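Local coordinates for protein annexin B22 (Schistosoma mansoni, PDB 4MDV) that binds acidic phospholipid membranes in a calcium-dependent manner, aggregates liposomes when calcium is present, and takes part in worm reproduction and host-parasite interaction, at residues A[14-19]-A[245-250]; A[28-33]-A[356-361]; A[165-170]-A[181-186]; A[240-245]-A[278-283]. One frame throughout, in Å; residues are numbered along the deposited sequence.

Interaction 1 (A[14-19]-A[245-250]); sequences SLIHSF and TPYQLY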
loop_
_atom_site.group_PDB
_atom_site.type_symbol
_atom_site.label_atom_id
_atom_site.label_comp_id
_atom_site.label_asym_id
_atom_site.label_seq_id
_atom_site.Cartn_x
_atom_site.Cartn_y
_atom_site.Cartn_z
ATOM N N SER A 14 -21.242 19.398 -2.261
ATOM C CA SER A 14 -22.051 19.400 -1.047
ATOM C C SER A 14 -21.433 20.244 0.076
ATOM O O SER A 14 -20.234 20.152 0.356
ATOM C CB SER A 14 -22.302 17.979 -0.542
ATOM O OG SER A 14 -22.625 18.011 0.847
ATOM N N LEU A 15 -22.270 21.049 0.720
ATOM C CA LEU A 15 -21.850 21.906 1.815
ATOM C C LEU A 15 -21.217 21.102 2.959
ATOM O O LEU A 15 -20.476 21.634 3.796
ATOM C CB LEU A 15 -23.056 22.689 2.323
ATOM C CG LEU A 15 -22.887 24.204 2.351
ATOM C CD1 LEU A 15 -22.749 24.727 0.912
ATOM C CD2 LEU A 15 -24.065 24.852 3.094
ATOM N N ILE A 16 -21.515 19.811 2.980
ATOM C CA ILE A 16 -21.026 18.928 4.024
ATOM C C ILE A 16 -19.480 18.852 4.061
ATOM O O ILE A 16 -18.900 18.454 5.073
ATOM C CB ILE A 16 -21.688 17.538 3.836
ATOM C CG1 ILE A 16 -21.945 16.854 5.181
ATOM C CG2 ILE A 16 -20.909 16.665 2.845
ATOM C CD1 ILE A 16 -22.341 15.383 5.047
ATOM N N HIS A 17 -18.829 19.247 2.964
ATOM C CA HIS A 17 -17.355 19.281 2.880
ATOM C C HIS A 17 -16.743 20.621 3.326
ATOM O O HIS A 17 -15.535 20.720 3.520
ATOM C CB HIS A 17 -16.869 18.936 1.447
ATOM C CG HIS A 17 -17.391 17.628 0.931
ATOM N ND1 HIS A 17 -17.081 16.420 1.522
ATOM C CD2 HIS A 17 -18.217 17.339 -0.106
ATOM C CE1 HIS A 17 -17.678 15.442 0.860
ATOM N NE2 HIS A 17 -18.382 15.973 -0.127
ATOM N N SER A 18 -17.590 21.636 3.504
ATOM C CA SER A 18 -17.153 23.039 3.588
ATOM C C SER A 18 -16.747 23.572 4.964
ATOM O O SER A 18 -16.235 24.688 5.058
ATOM C CB SER A 18 -18.228 23.962 3.005
ATOM O OG SER A 18 -18.575 23.568 1.694
ATOM N N PHE A 19 -16.977 22.800 6.019
ATOM C CA PHE A 19 -16.620 23.238 7.367
ATOM C C PHE A 19 -15.695 22.263 8.111
ATOM O O PHE A 19 -15.941 21.050 8.134
ATOM C CB PHE A 19 -17.879 23.478 8.207
ATOM C CG PHE A 19 -18.857 24.432 7.593
ATOM C CD1 PHE A 19 -18.774 25.783 7.849
ATOM C CD2 PHE A 19 -19.869 23.972 6.778
ATOM C CE1 PHE A 19 -19.674 26.658 7.289
ATOM C CE2 PHE A 19 -20.764 24.841 6.207
ATOM C CZ PHE A 19 -20.672 26.183 6.465
ATOM N N THR A 245 -21.251 11.439 9.852
ATOM C CA THR A 245 -20.791 12.648 9.190
ATOM C C THR A 245 -19.437 13.078 9.753
ATOM O O THR A 245 -18.998 12.608 10.815
ATOM C CB THR A 245 -21.770 13.831 9.364
ATOM O OG1 THR A 245 -21.534 14.457 10.631
ATOM C CG2 THR A 245 -23.239 13.374 9.226
ATOM N N PRO A 246 -18.758 13.975 9.034
ATOM C CA PRO A 246 -17.434 14.376 9.512
ATOM C C PRO A 246 -17.556 14.971 10.907
ATOM O O PRO A 246 -16.791 14.647 11.818
ATOM C CB PRO A 246 -17.014 15.439 8.489
ATOM C CG PRO A 246 -17.738 15.041 7.226
ATOM C CD PRO A 246 -19.100 14.621 7.751
ATOM N N TYR A 247 -18.566 15.810 11.076
ATOM C CA TYR A 247 -18.823 16.465 12.353
ATOM C C TYR A 247 -19.104 15.476 13.488
ATOM O O TYR A 247 -18.500 15.573 14.572
ATOM C CB TYR A 247 -19.963 17.445 12.175
ATOM C CG TYR A 247 -19.828 18.244 10.897
ATOM C CD1 TYR A 247 -18.924 19.304 10.819
ATOM C CD2 TYR A 247 -20.576 17.922 9.759
ATOM C CE1 TYR A 247 -18.760 20.044 9.647
ATOM C CE2 TYR A 247 -20.439 18.671 8.568
ATOM C CZ TYR A 247 -19.518 19.737 8.528
ATOM O OH TYR A 247 -19.350 20.499 7.385
ATOM N N GLN A 248 -19.990 14.514 13.228
ATOM C CA GLN A 248 -20.286 13.467 14.198
ATOM C C GLN A 248 -19.029 12.683 14.549
ATOM O O GLN A 248 -18.749 12.455 15.738
ATOM C CB GLN A 248 -21.397 12.531 13.678
ATOM C CG GLN A 248 -21.851 11.479 14.716
ATOM C CD GLN A 248 -22.557 12.107 15.945
ATOM O OE1 GLN A 248 -22.964 13.278 15.924
ATOM N NE2 GLN A 248 -22.707 11.318 17.007
ATOM N N LEU A 249 -18.273 12.295 13.510
ATOM C CA LEU A 249 -17.036 11.525 13.665
ATOM C C LEU A 249 -16.020 12.250 14.527
ATOM O O LEU A 249 -15.361 11.647 15.382
ATOM C CB LEU A 249 -16.378 11.252 12.311
ATOM C CG LEU A 249 -16.427 9.855 11.709
ATOM C CD1 LEU A 249 -15.274 9.662 10.700
ATOM C CD2 LEU A 249 -16.379 8.801 12.804
ATOM N N TYR A 250 -15.858 13.543 14.274
ATOM C CA TYR A 250 -14.916 14.318 15.071
ATOM C C TYR A 250 -15.261 14.237 16.563
ATOM O O TYR A 250 -14.414 13.863 17.390
ATOM C CB TYR A 250 -14.817 15.770 14.603
ATOM C CG TYR A 250 -13.844 16.547 15.458
ATOM C CD1 TYR A 250 -12.484 16.270 15.415
ATOM C CD2 TYR A 250 -14.283 17.526 16.331
ATOM C CE1 TYR A 250 -11.589 16.961 16.200
ATOM C CE2 TYR A 250 -13.395 18.223 17.117
ATOM C CZ TYR A 250 -12.048 17.939 17.046
ATOM O OH TYR A 250 -11.161 18.636 17.834
#
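Tyr247 reaches from the first turn of helix 246-260, in annexin repeat 3, into the N-terminal loop and meets Ile16 and Phe19 there. Its CG stands beside the backbone N and anti to the carbonyl carbon (chi1 -43°), which sends the phenol out to the loop. Ile16 touches one side of the ring: its CG1 lies 4.1 Å from Tyr247 CE2. Its tip also nears the proline ring, with Ile16 CD1 4.3 Å from Pro246 CD. On the Phe19 side, Tyr247 CE1 is 3.8 Å from Phe19 CB and 3.4 Å from Phe19 O. The phenol oxygen sits at the edge of the Phe19 ring, in its plane, with Tyr247 OH 3.6 Å from Phe19 CD2. Tyr247 OH also lies 3.1 Å from Ile16 O.

Both partners are fixed locally. Thr245 OG1 caps the helix by accepting from Gln248 N, and Ser14 OG accepts from Ile16 N in an ST turn. Beyond the pair, Ile16 rests on Trp139 and on Leu198 of helix 195-199, while Phe19 meets the ring of His25. The contact is thus mainly apolar, and it keeps the polar end of one buried tyrosine close to a backbone carbonyl of the loop.

Interaction 2 (A[28-33]-A[356-361]); sequences PTIKPT and CVLMGE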
loop_
_atom_site.group_PDB
_atom_site.type_symbol
_atom_site.label_atom_id
_atom_site.label_comp_id
_atom_site.label_asym_id
_atom_site.label_seq_id
_atom_site.Cartn_x
_atom_site.Cartn_y
_atom_site.Cartn_z
ATOM N N PRO A 28 -11.213 27.646 -0.079
ATOM C CA PRO A 28 -10.861 27.193 -1.433
ATOM C C PRO A 28 -9.973 28.188 -2.182
ATOM O O PRO A 28 -9.809 29.317 -1.711
ATOM C CB PRO A 28 -12.225 27.044 -2.117
ATOM C CG PRO A 28 -13.083 28.099 -1.437
ATOM C CD PRO A 28 -12.584 28.196 -0.008
ATOM N N THR A 29 -9.403 27.758 -3.317
ATOM C CA THR A 29 -8.627 28.641 -4.194
ATOM C C THR A 29 -9.465 29.157 -5.344
ATOM O O THR A 29 -9.066 30.089 -6.034
ATOM C CB THR A 29 -7.323 27.957 -4.755
ATOM O OG1 THR A 29 -7.643 26.719 -5.398
ATOM C CG2 THR A 29 -6.333 27.675 -3.636
ATOM N N ILE A 30 -10.622 28.534 -5.550
ATOM C CA ILE A 30 -11.578 28.972 -6.560
ATOM C C ILE A 30 -12.984 29.152 -5.989
ATOM O O ILE A 30 -13.590 28.214 -5.481
ATOM C CB ILE A 30 -11.677 27.977 -7.732
ATOM C CG1 ILE A 30 -10.329 27.841 -8.439
ATOM C CG2 ILE A 30 -12.811 28.398 -8.724
ATOM C CD1 ILE A 30 -10.207 26.590 -9.331
ATOM N N LYS A 31 -13.518 30.359 -6.096
ATOM C CA LYS A 31 -14.890 30.586 -5.680
ATOM C C LYS A 31 -15.729 31.005 -6.877
ATOM O O LYS A 31 -15.186 31.460 -7.896
ATOM C CB LYS A 31 -14.949 31.613 -4.547
ATOM C CG LYS A 31 -14.414 31.065 -3.225
ATOM C CD LYS A 31 -14.793 31.931 -2.029
ATOM C CE LYS A 31 -13.578 32.197 -1.151
ATOM N NZ LYS A 31 -12.551 32.972 -1.906
ATOM N N PRO A 32 -17.053 30.804 -6.779
ATOM C CA PRO A 32 -18.001 31.310 -7.768
ATOM C C PRO A 32 -17.595 32.710 -8.192
ATOM O O PRO A 32 -17.279 33.526 -7.323
ATOM C CB PRO A 32 -19.299 31.373 -6.971
ATOM C CG PRO A 32 -19.188 30.207 -6.023
ATOM C CD PRO A 32 -17.721 29.980 -5.757
ATOM N N THR A 33 -17.589 32.970 -9.497
ATOM C CA THR A 33 -17.207 34.271 -10.031
ATOM C C THR A 33 -18.401 35.216 -9.998
ATOM O O THR A 33 -19.531 34.816 -10.274
ATOM C CB THR A 33 -16.650 34.144 -11.478
ATOM O OG1 THR A 33 -15.381 33.477 -11.448
ATOM C CG2 THR A 33 -16.493 35.514 -12.133
ATOM N N CYS A 356 -0.602 25.600 -11.341
ATOM C CA CYS A 356 -0.304 26.783 -10.533
ATOM C C CYS A 356 -1.489 27.731 -10.428
ATOM O O CYS A 356 -1.765 28.266 -9.344
ATOM C CB CYS A 356 0.945 27.487 -11.040
ATOM S SG CYS A 356 2.384 26.444 -10.806
ATOM N N VAL A 357 -2.202 27.915 -11.535
ATOM C CA VAL A 357 -3.354 28.799 -11.538
ATOM C C VAL A 357 -4.489 28.229 -10.670
ATOM O O VAL A 357 -5.168 28.979 -9.985
ATOM C CB VAL A 357 -3.812 29.137 -12.978
ATOM C CG1 VAL A 357 -5.217 29.821 -13.007
ATOM C CG2 VAL A 357 -2.790 30.040 -13.632
ATOM N N LEU A 358 -4.672 26.910 -10.682
ATOM C CA LEU A 358 -5.684 26.297 -9.832
ATOM C C LEU A 358 -5.359 26.634 -8.385
ATOM O O LEU A 358 -6.248 26.826 -7.553
ATOM C CB LEU A 358 -5.748 24.768 -10.014
ATOM C CG LEU A 358 -6.117 24.193 -11.390
ATOM C CD1 LEU A 358 -5.579 22.790 -11.501
ATOM C CD2 LEU A 358 -7.620 24.231 -11.721
ATOM N N MET A 359 -4.071 26.710 -8.089
ATOM C CA MET A 359 -3.644 27.002 -6.728
ATOM C C MET A 359 -3.757 28.484 -6.399
ATOM O O MET A 359 -3.613 28.874 -5.258
ATOM C CB MET A 359 -2.232 26.477 -6.476
ATOM C CG MET A 359 -2.209 24.975 -6.274
ATOM S SD MET A 359 -0.650 24.340 -5.644
ATOM C CE MET A 359 0.383 24.458 -7.108
ATOM N N GLY A 360 -4.033 29.294 -7.416
ATOM C CA GLY A 360 -4.192 30.721 -7.253
ATOM C C GLY A 360 -3.082 31.607 -7.809
ATOM O O GLY A 360 -3.187 32.831 -7.767
ATOM N N GLU A 361 -2.009 31.023 -8.322
ATOM C CA GLU A 361 -0.943 31.847 -8.896
ATOM C C GLU A 361 -1.282 32.248 -10.326
ATOM O O GLU A 361 -1.315 31.403 -11.206
ATOM C CB GLU A 361 0.387 31.102 -8.878
ATOM C CG GLU A 361 1.612 32.002 -8.873
ATOM C CD GLU A 361 2.867 31.268 -9.319
ATOM O OE1 GLU A 361 2.721 30.215 -9.964
ATOM O OE2 GLU A 361 3.994 31.736 -9.034
#
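Thr29 meets the C-terminal end of helix 349-358, where Gly360 closes the helix with a Schellman motif. Gly360 has positive phi (108°), and the amides of Gly360 and Glu361 bond back to Val357 O and Cys356 O. This is the last helix of annexin repeat 4, and the N-terminal loop runs past its end.

The Thr29 side chain starts at CB, which points at the helix end and lies 3.2 Å from Leu358 O. Here the side chain divides. OG1 sits between the backbone N and the carbonyl carbon (chi1 54°) and donates a hydrogen bond to Leu358 O at 2.6 Å. The oxygen approaches nearly along the C=O axis, at a C=O...donor angle of 162°. CG2 takes the other direction and lies 3.4 Å from Met359 O. The two branches therefore meet successive carbonyls of the chain as it leaves the helix. Thr29 also touches Leu324 and Met328 of helix 324-335.

Arg65 ties the two segments together from repeat 1: its NH2 bonds to both Thr29 O and Val357 O. Loop and helix end thus share one guanidinium group as well as the threonine bond. Next to Thr29, Ile30 adds an apolar touch to the side chain of the leucine whose carbonyl accepts the threonine bond, with Ile30 CD1 4.2 Å from Leu358 CD2.

Interaction 3 (A[165-170]-A[181-186]); sequences SLVTDM and ALLSLV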
loop_
_atom_site.group_PDB
_atom_site.type_symbol
_atom_site.label_atom_id
_atom_site.label_comp_id
_atom_site.label_asym_id
_atom_site.label_seq_id
_atom_site.Cartn_x
_atom_site.Cartn_y
_atom_site.Cartn_z
ATOM N N SER A 165 -22.334 -2.115 -13.927
ATOM C CA SER A 165 -22.427 -0.913 -13.106
ATOM C C SER A 165 -21.163 -0.715 -12.263
ATOM O O SER A 165 -20.329 -1.624 -12.171
ATOM C CB SER A 165 -23.649 -1.030 -12.182
ATOM O OG SER A 165 -23.309 -1.693 -10.966
ATOM N N LEU A 166 -21.033 0.453 -11.626
ATOM C CA LEU A 166 -19.880 0.729 -10.755
ATOM C C LEU A 166 -19.772 -0.316 -9.647
ATOM O O LEU A 166 -18.694 -0.881 -9.400
ATOM C CB LEU A 166 -19.965 2.150 -10.165
ATOM C CG LEU A 166 -18.972 2.639 -9.091
ATOM C CD1 LEU A 166 -17.515 2.335 -9.433
ATOM C CD2 LEU A 166 -19.143 4.138 -8.835
ATOM N N VAL A 167 -20.893 -0.590 -8.990
ATOM C CA VAL A 167 -20.889 -1.592 -7.951
ATOM C C VAL A 167 -20.580 -2.954 -8.551
ATOM O O VAL A 167 -19.809 -3.717 -7.977
ATOM C CB VAL A 167 -22.176 -1.598 -7.172
ATOM C CG1 VAL A 167 -21.897 -2.126 -5.772
ATOM C CG2 VAL A 167 -22.741 -0.177 -7.131
ATOM N N THR A 168 -21.155 -3.242 -9.719
ATOM C CA THR A 168 -20.805 -4.456 -10.445
ATOM C C THR A 168 -19.290 -4.594 -10.559
ATOM O O THR A 168 -18.709 -5.600 -10.134
ATOM C CB THR A 168 -21.452 -4.499 -11.845
ATOM O OG1 THR A 168 -22.771 -5.044 -11.731
ATOM C CG2 THR A 168 -20.619 -5.368 -12.820
ATOM N N ASP A 169 -18.651 -3.576 -11.130
ATOM C CA ASP A 169 -17.190 -3.585 -11.272
ATOM C C ASP A 169 -16.431 -3.720 -9.952
ATOM O O ASP A 169 -15.471 -4.496 -9.885
ATOM C CB ASP A 169 -16.682 -2.383 -12.088
ATOM C CG ASP A 169 -16.881 -2.585 -13.596
ATOM O OD1 ASP A 169 -17.588 -3.539 -13.986
ATOM O OD2 ASP A 169 -16.331 -1.802 -14.397
ATOM N N MET A 170 -16.854 -2.989 -8.913
ATOM C CA MET A 170 -16.192 -3.091 -7.613
ATOM C C MET A 170 -16.313 -4.470 -6.986
ATOM O O MET A 170 -15.329 -5.014 -6.491
ATOM C CB MET A 170 -16.764 -2.096 -6.616
ATOM C CG MET A 170 -16.542 -0.663 -6.927
ATOM S SD MET A 170 -17.312 0.256 -5.607
ATOM C CE MET A 170 -16.412 -0.382 -4.197
ATOM N N ALA A 181 -16.817 -2.293 3.256
ATOM C CA ALA A 181 -16.667 -0.873 3.577
ATOM C C ALA A 181 -16.824 0.017 2.339
ATOM O O ALA A 181 -17.519 1.045 2.366
ATOM C CB ALA A 181 -15.313 -0.632 4.254
ATOM N N LEU A 182 -16.183 -0.390 1.250
ATOM C CA LEU A 182 -16.341 0.297 -0.023
ATOM C C LEU A 182 -17.805 0.299 -0.454
ATOM O O LEU A 182 -18.371 1.356 -0.745
ATOM C CB LEU A 182 -15.442 -0.342 -1.085
ATOM C CG LEU A 182 -13.935 -0.027 -1.079
ATOM C CD1 LEU A 182 -13.143 -1.056 -1.890
ATOM C CD2 LEU A 182 -13.633 1.386 -1.585
ATOM N N LEU A 183 -18.427 -0.877 -0.474
ATOM C CA LEU A 183 -19.811 -0.981 -0.924
ATOM C C LEU A 183 -20.701 -0.084 -0.079
ATOM O O LEU A 183 -21.627 0.544 -0.585
ATOM C CB LEU A 183 -20.291 -2.436 -0.915
ATOM C CG LEU A 183 -19.439 -3.384 -1.767
ATOM C CD1 LEU A 183 -20.174 -4.686 -2.049
ATOM C CD2 LEU A 183 -19.013 -2.710 -3.072
ATOM N N SER A 184 -20.400 0.007 1.209
ATOM C CA SER A 184 -21.187 0.890 2.057
ATOM C C SER A 184 -21.159 2.318 1.479
ATOM O O SER A 184 -22.200 2.908 1.179
ATOM C CB SER A 184 -20.651 0.847 3.492
ATOM O OG SER A 184 -19.491 1.646 3.607
ATOM N N LEU A 185 -19.957 2.852 1.283
ATOM C CA LEU A 185 -19.826 4.201 0.753
ATOM C C LEU A 185 -20.534 4.362 -0.586
ATOM O O LEU A 185 -21.182 5.375 -0.860
ATOM C CB LEU A 185 -18.347 4.569 0.592
ATOM C CG LEU A 185 -17.488 4.631 1.856
ATOM C CD1 LEU A 185 -16.040 4.926 1.496
ATOM C CD2 LEU A 185 -18.027 5.677 2.875
ATOM N N VAL A 186 -20.387 3.353 -1.428
ATOM C CA VAL A 186 -20.907 3.406 -2.778
ATOM C C VAL A 186 -22.434 3.255 -2.751
ATOM O O VAL A 186 -23.154 3.915 -3.508
ATOM C CB VAL A 186 -20.187 2.352 -3.626
ATOM C CG1 VAL A 186 -20.849 2.170 -5.006
ATOM C CG2 VAL A 186 -18.708 2.762 -3.750
#
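Met170 runs extended to its sulfur (chi2 180°) and then bends at chi3 (59°), which turns its methyl toward Leu182 and Leu183. The two methyls of Val167 go to different partners. Val167 CG1 lies 4.0 Å from Leu183 CD2. Val167 CG2 lies 3.7 Å from Val186 CG1.

Met170 forms the middle of the contact. Its SD lies against Val186, 3.4 Å from Val186 CG2, and the two side chains run past each other in opposite directions. Beyond the bend, Met170 CE is 3.3 Å from Leu182 CB and 3.7 Å from Leu183 CD2. Leu183 CD2 therefore lies near both Val167 and Met170. The contact is wholly apolar.

Phe135 of helix 128-136 touches Met170, Leu182 and Val186, and Met121 of helix 109-121 also touches Met170. Ser165 OG caps the start of helix 166-173 by accepting from Thr168 N. The two short helical segments run almost exactly antiparallel, at 175°, with their axes 10.9 Å apart. Lys171, near the end of helix 166-173, and Thr174, in the turn that follows, bind calcium together with Glu179 of helix 176-186. This is the antiparallel pair formed by the last two helices of an annexin repeat, packed beneath a calcium-binding turn.

Interaction 4 (A[240-245]-A[278-283]); sequences VICNRT and KLLVAV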
loop_
_atom_site.group_PDB
_atom_site.type_symbol
_atom_site.label_atom_id
_atom_site.label_comp_id
_atom_site.label_asym_id
_atom_site.label_seq_id
_atom_site.Cartn_x
_atom_site.Cartn_y
_atom_site.Cartn_z
ATOM N N VAL A 240 -19.578 2.766 12.051
ATOM C CA VAL A 240 -19.320 4.075 12.655
ATOM C C VAL A 240 -18.472 4.961 11.760
ATOM O O VAL A 240 -18.885 6.073 11.423
ATOM C CB VAL A 240 -18.745 4.018 14.110
ATOM C CG1 VAL A 240 -18.446 5.434 14.639
ATOM C CG2 VAL A 240 -19.730 3.331 15.050
ATOM N N ILE A 241 -17.306 4.470 11.354
ATOM C CA ILE A 241 -16.378 5.302 10.586
ATOM C C ILE A 241 -16.991 5.744 9.244
ATOM O O ILE A 241 -16.891 6.914 8.851
ATOM C CB ILE A 241 -15.010 4.597 10.382
ATOM C CG1 ILE A 241 -14.441 4.164 11.727
ATOM C CG2 ILE A 241 -13.989 5.531 9.716
ATOM C CD1 ILE A 241 -14.192 5.325 12.668
ATOM N N CYS A 242 -17.664 4.831 8.553
ATOM C CA CYS A 242 -18.151 5.173 7.220
ATOM C C CYS A 242 -19.479 5.933 7.180
ATOM O O CYS A 242 -19.710 6.721 6.264
ATOM C CB CYS A 242 -18.181 3.941 6.302
ATOM S SG CYS A 242 -16.547 3.170 6.062
ATOM N N ASN A 243 -20.337 5.721 8.173
ATOM C CA ASN A 243 -21.671 6.308 8.115
ATOM C C ASN A 243 -21.774 7.668 8.745
ATOM O O ASN A 243 -22.546 8.496 8.290
ATOM C CB ASN A 243 -22.710 5.376 8.727
ATOM C CG ASN A 243 -23.173 4.312 7.757
ATOM O OD1 ASN A 243 -22.532 4.074 6.730
ATOM N ND2 ASN A 243 -24.293 3.663 8.075
ATOM N N ARG A 244 -20.992 7.901 9.791
ATOM C CA ARG A 244 -21.130 9.139 10.537
ATOM C C ARG A 244 -20.600 10.290 9.722
ATOM O O ARG A 244 -19.643 10.136 8.968
ATOM C CB ARG A 244 -20.411 9.062 11.880
ATOM C CG ARG A 244 -21.003 8.033 12.810
ATOM C CD ARG A 244 -22.467 8.335 13.083
ATOM N NE ARG A 244 -23.041 7.360 14.005
ATOM C CZ ARG A 244 -23.444 6.146 13.653
ATOM N NH1 ARG A 244 -23.332 5.738 12.395
ATOM N NH2 ARG A 244 -23.944 5.332 14.567
ATOM N N THR A 245 -21.251 11.439 9.852
ATOM C CA THR A 245 -20.791 12.648 9.190
ATOM C C THR A 245 -19.437 13.078 9.753
ATOM O O THR A 245 -18.998 12.608 10.815
ATOM C CB THR A 245 -21.770 13.831 9.364
ATOM O OG1 THR A 245 -21.534 14.457 10.631
ATOM C CG2 THR A 245 -23.239 13.374 9.226
ATOM N N LYS A 278 -6.407 1.221 5.581
ATOM C CA LYS A 278 -6.121 2.437 4.832
ATOM C C LYS A 278 -7.389 3.256 4.598
ATOM O O LYS A 278 -7.390 4.482 4.766
ATOM C CB LYS A 278 -5.393 2.140 3.513
ATOM C CG LYS A 278 -3.934 1.751 3.698
ATOM C CD LYS A 278 -3.208 1.608 2.372
ATOM N N LEU A 279 -8.460 2.567 4.218
ATOM C CA LEU A 279 -9.751 3.187 3.952
ATOM C C LEU A 279 -10.297 3.847 5.229
ATOM O O LEU A 279 -10.639 5.038 5.239
ATOM C CB LEU A 279 -10.716 2.114 3.458
ATOM C CG LEU A 279 -12.118 2.608 3.169
ATOM C CD1 LEU A 279 -12.019 3.821 2.253
ATOM C CD2 LEU A 279 -12.970 1.497 2.565
ATOM N N LEU A 280 -10.350 3.072 6.311
ATOM C CA LEU A 280 -10.869 3.588 7.575
ATOM C C LEU A 280 -10.107 4.819 7.978
ATOM O O LEU A 280 -10.708 5.853 8.262
ATOM C CB LEU A 280 -10.780 2.552 8.686
ATOM C CG LEU A 280 -11.692 1.343 8.530
ATOM C CD1 LEU A 280 -11.339 0.324 9.581
ATOM C CD2 LEU A 280 -13.152 1.752 8.611
ATOM N N VAL A 281 -8.775 4.715 7.984
ATOM C CA VAL A 281 -7.932 5.840 8.369
ATOM C C VAL A 281 -8.150 7.078 7.485
ATOM O O VAL A 281 -8.263 8.204 7.985
ATOM C CB VAL A 281 -6.458 5.436 8.483
ATOM C CG1 VAL A 281 -5.567 6.662 8.428
ATOM C CG2 VAL A 281 -6.226 4.681 9.788
ATOM N N ALA A 282 -8.269 6.863 6.183
ATOM C CA ALA A 282 -8.618 7.945 5.262
ATOM C C ALA A 282 -9.953 8.616 5.607
ATOM O O ALA A 282 -10.039 9.853 5.639
ATOM C CB ALA A 282 -8.645 7.429 3.810
ATOM N N VAL A 283 -10.995 7.801 5.828
ATOM C CA VAL A 283 -12.317 8.332 6.118
ATOM C C VAL A 283 -12.260 9.170 7.420
ATOM O O VAL A 283 -12.729 10.302 7.465
ATOM C CB VAL A 283 -13.341 7.197 6.232
ATOM C CG1 VAL A 283 -14.616 7.683 6.905
ATOM C CG2 VAL A 283 -13.640 6.597 4.841
#
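Ile241 supplies most of this contact from helix 236-243, and it is the first residue of the segment to touch helix 274-288. Its side chain sets out toward the partner helix. With CG1 beside the backbone N (chi1 -54°), CG2 is left anti to that N and reaches between Leu280 and Val283. Ile241 CG2 lies 3.6 Å from Val283 CG1 and 3.6 Å from Leu280 O. Leu280 answers with one branch: its CD2 is 3.8 Å from Ile241 CB, and the two side chains cross at about a right angle. The backbone of Ile241 takes part as well, since Val283 CG1 comes close to Ile241 O.

Cys242 follows. Its SG is 4.5 Å from Leu280 CD2, a loose touch, and Val283 CG1 lies 4.3 Å from Cys242 CA. Its CB also packs on Ser184 and Leu185 of helix 176-186, so Cys242 sits where repeats 2 and 3 meet.

Further on, the helix gives way at Arg244, whose NE forms a salt bridge with Asp218. Thr245 leads into helix 246-260.

Around the contact, Ile268 of helix 264-271 touches both Ile241 and Leu280, while Thr136 of helix 128-136 touches Val283. All four residues that meet here are buried and the side-chain contacts are apolar. The arrangement is that of the interior of an annexin repeat, where the five helices, wound into a right-handed superhelix, close on a common hydrophobic core.

Overall arrangement
Interaction 4 touches both interaction 1 and interaction 3, with centres about 12 Å and about 15 Å away. Interactions 1 and 4 share Thr245, at the junction of helices 236-243 and 246-260, and Leu249 packs on Ile241. Interactions 3 and 4 touch through Ala181 and Leu279, which joins repeat 2 to repeat 3. Interaction 2 lies across the chain's centre from 3 and 4, about 32 Å from 3 between centres, but its nearest atoms are about 7 Å from interaction 1. Segments of 1 and 2 alternate along the chain, as do those of 1 and 4. Interaction 3 precedes 4, both within the span bridged by 2. The N-terminal loop serves 1 and 2, linking repeats 3 and 4.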